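Local atomic coordinates of mandelate racemase / muconate lactonizing enzyme family protein (Agrobacterium tumefaciens, PDB entry 4DXK), a protein that is an enolase-superfamily protein of the mandelate racemase subgroup, probably a lyase or racemase, whose substrate is not established. Residues L6-V11 / T43-Y48. Sequence-based numbering, arbitrary orientation.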
loop_
_atom_site.group_PDB
_atom_site.type_symbol
_atom_site.label_atom_id
_atom_site.label_comp_id
_atom_site.label_asym_id
_atom_site.label_seq_id
_atom_site.Cartn_x
_atom_site.Cartn_y
_atom_site.Cartn_z
ATOM N N LEU A 6 -48.860 -11.174 9.559
ATOM C CA LEU A 6 -47.817 -10.466 10.288
ATOM C C LEU A 6 -48.479 -9.594 11.323
ATOM O O LEU A 6 -49.366 -8.789 11.004
ATOM C CB LEU A 6 -46.985 -9.567 9.380
ATOM C CG LEU A 6 -46.054 -10.174 8.346
ATOM C CD1 LEU A 6 -45.061 -9.107 7.867
ATOM C CD2 LEU A 6 -45.339 -11.405 8.898
ATOM N N GLU A 7 -48.048 -9.741 12.565
ATOM C CA GLU A 7 -48.615 -9.000 13.679
ATOM C C GLU A 7 -47.501 -8.186 14.319
ATOM O O GLU A 7 -46.407 -8.705 14.558
ATOM C CB GLU A 7 -49.220 -9.977 14.691
ATOM C CG GLU A 7 -49.664 -9.340 15.997
ATOM C CD GLU A 7 -50.176 -10.360 16.999
ATOM O OE1 GLU A 7 -50.013 -11.581 16.774
ATOM O OE2 GLU A 7 -50.745 -9.944 18.025
ATOM N N THR A 8 -47.757 -6.912 14.582
ATOM C CA THR A 8 -46.828 -6.116 15.364
ATOM C C THR A 8 -47.464 -5.755 16.697
ATOM O O THR A 8 -48.677 -5.537 16.778
ATOM C CB THR A 8 -46.409 -4.846 14.626
ATOM O OG1 THR A 8 -47.575 -4.182 14.125
ATOM C CG2 THR A 8 -45.477 -5.187 13.465
ATOM N N VAL A 9 -46.640 -5.690 17.740
ATOM C CA VAL A 9 -47.100 -5.403 19.093
ATOM C C VAL A 9 -46.205 -4.336 19.695
ATOM O O VAL A 9 -44.972 -4.423 19.608
ATOM C CB VAL A 9 -47.039 -6.662 19.982
ATOM C CG1 VAL A 9 -47.577 -6.369 21.378
ATOM C CG2 VAL A 9 -47.811 -7.805 19.351
ATOM N N ARG A 10 -46.835 -3.335 20.303
ATOM C CA ARG A 10 -46.131 -2.304 21.053
ATOM C C ARG A 10 -46.774 -2.153 22.423
ATOM O O ARG A 10 -47.949 -2.492 22.611
ATOM C CB ARG A 10 -46.157 -0.955 20.324
ATOM C CG ARG A 10 -45.327 -0.947 19.050
ATOM C CD ARG A 10 -45.229 0.432 18.402
ATOM N NE ARG A 10 -46.501 0.881 17.841
ATOM C CZ ARG A 10 -47.274 1.815 18.382
ATOM N NH1 ARG A 10 -46.909 2.415 19.509
ATOM N NH2 ARG A 10 -48.414 2.151 17.795
ATOM N N VAL A 11 -46.004 -1.636 23.375
ATOM C CA VAL A 11 -46.528 -1.321 24.701
ATOM C C VAL A 11 -46.159 0.106 25.092
ATOM O O VAL A 11 -45.016 0.540 24.922
ATOM C CB VAL A 11 -46.058 -2.330 25.775
ATOM C CG1 VAL A 11 -46.598 -3.716 25.472
ATOM C CG2 VAL A 11 -44.539 -2.362 25.879
ATOM N N THR A 43 -44.630 0.586 10.915
ATOM C CA THR A 43 -45.204 0.991 9.637
ATOM C C THR A 43 -44.520 0.244 8.494
ATOM O O THR A 43 -45.169 -0.230 7.559
ATOM C CB THR A 43 -45.079 2.505 9.425
ATOM O OG1 THR A 43 -45.800 3.182 10.459
ATOM C CG2 THR A 43 -45.653 2.914 8.077
ATOM N N TYR A 44 -43.199 0.137 8.576
ATOM C CA TYR A 44 -42.414 -0.563 7.565
ATOM C C TYR A 44 -42.778 -2.047 7.465
ATOM O O TYR A 44 -42.879 -2.599 6.364
ATOM C CB TYR A 44 -40.919 -0.402 7.858
ATOM C CG TYR A 44 -40.036 -1.323 7.042
ATOM C CD1 TYR A 44 -39.679 -1.003 5.736
ATOM C CD2 TYR A 44 -39.585 -2.522 7.566
ATOM C CE1 TYR A 44 -38.888 -1.848 4.989
ATOM C CE2 TYR A 44 -38.788 -3.382 6.820
ATOM C CZ TYR A 44 -38.443 -3.033 5.529
ATOM O OH TYR A 44 -37.639 -3.851 4.771
ATOM N N VAL A 45 -42.958 -2.701 8.606
ATOM C CA VAL A 45 -43.315 -4.114 8.597
ATOM C C VAL A 45 -44.582 -4.347 7.775
ATOM O O VAL A 45 -44.633 -5.268 6.960
ATOM C CB VAL A 45 -43.475 -4.652 10.029
ATOM C CG1 VAL A 45 -44.078 -6.039 10.028
ATOM C CG2 VAL A 45 -42.127 -4.665 10.739
ATOM N N HIS A 46 -45.577 -3.485 7.957
ATOM C CA HIS A 46 -46.826 -3.635 7.221
ATOM C C HIS A 46 -46.779 -3.070 5.802
ATOM O O HIS A 46 -47.404 -3.626 4.906
ATOM C CB HIS A 46 -47.987 -3.053 8.026
ATOM C CG HIS A 46 -48.174 -3.739 9.337
ATOM N ND1 HIS A 46 -48.764 -4.981 9.445
ATOM C CD2 HIS A 46 -47.796 -3.389 10.589
ATOM C CE1 HIS A 46 -48.759 -5.356 10.712
ATOM N NE2 HIS A 46 -48.175 -4.410 11.425
ATOM N N GLU A 47 -46.025 -1.992 5.587
ATOM C CA GLU A 47 -45.949 -1.361 4.266
ATOM C C GLU A 47 -45.110 -2.188 3.290
ATOM O O GLU A 47 -45.461 -2.317 2.113
ATOM C CB GLU A 47 -45.376 0.067 4.367
ATOM C CG GLU A 47 -45.320 0.832 3.021
ATOM C CD GLU A 47 -44.758 2.262 3.122
ATOM O OE1 GLU A 47 -43.822 2.486 3.914
ATOM O OE2 GLU A 47 -45.238 3.161 2.393
ATOM N N TYR A 48 -44.007 -2.745 3.782
ATOM C CA TYR A 48 -42.977 -3.345 2.932
ATOM C C TYR A 48 -42.839 -4.860 3.105
ATOM O O TYR A 48 -42.836 -5.603 2.122
ATOM C CB TYR A 48 -41.625 -2.673 3.203
ATOM C CG TYR A 48 -40.571 -3.004 2.171
ATOM C CD1 TYR A 48 -39.742 -4.116 2.303
ATOM C CD2 TYR A 48 -40.415 -2.202 1.049
ATOM C CE1 TYR A 48 -38.789 -4.416 1.348
ATOM C CE2 TYR A 48 -39.468 -2.489 0.089
ATOM C CZ TYR A 48 -38.656 -3.592 0.245
ATOM O OH TYR A 48 -37.720 -3.862 -0.729
#
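Thr8 and His46 meet tip to tip where strand 6-11 packs against helix 43-48; the axes of the two segments approach to 9.1 Å and run nearly antiparallel (167°). Followed outward from CB, which itself faces His46 NE2, Thr8 splits into two branches. Its methyl CG2 lies 3.5 Å from His46 NE2 and also meets Val45 CG1 at 3.8 Å. Its hydroxyl OG1, set between the backbone N and the carbonyl carbon (chi1 49°), accepts a hydrogen bond of 2.8 Å from His46 NE2. OG1 lies 1° out of the imidazole plane, at the ring edge, where the N-H of NE2 points. Also at the ring edge, His46 CE1 comes within 3.5 Å of Leu6 O, while ND1 is hydrogen-bonded to Ser395 OG on the adjacent strand 390-396; partners at both nitrogens probably restrict rotation of the ring. Thr8 OG1 is also hydrogen-bonded to Glu42, whose carboxylate forms a salt bridge with Arg10. Beside these polar groups, Leu6 CD1 lies 3.9 Å from Val45 CG1, extending the apolar contact made by Thr8 CG2. The contact thus seats helix 38-53 on the antiparallel sheet of the N-terminal domain, an alpha-on-beta packing characteristic of the enolase-superfamily capping domain.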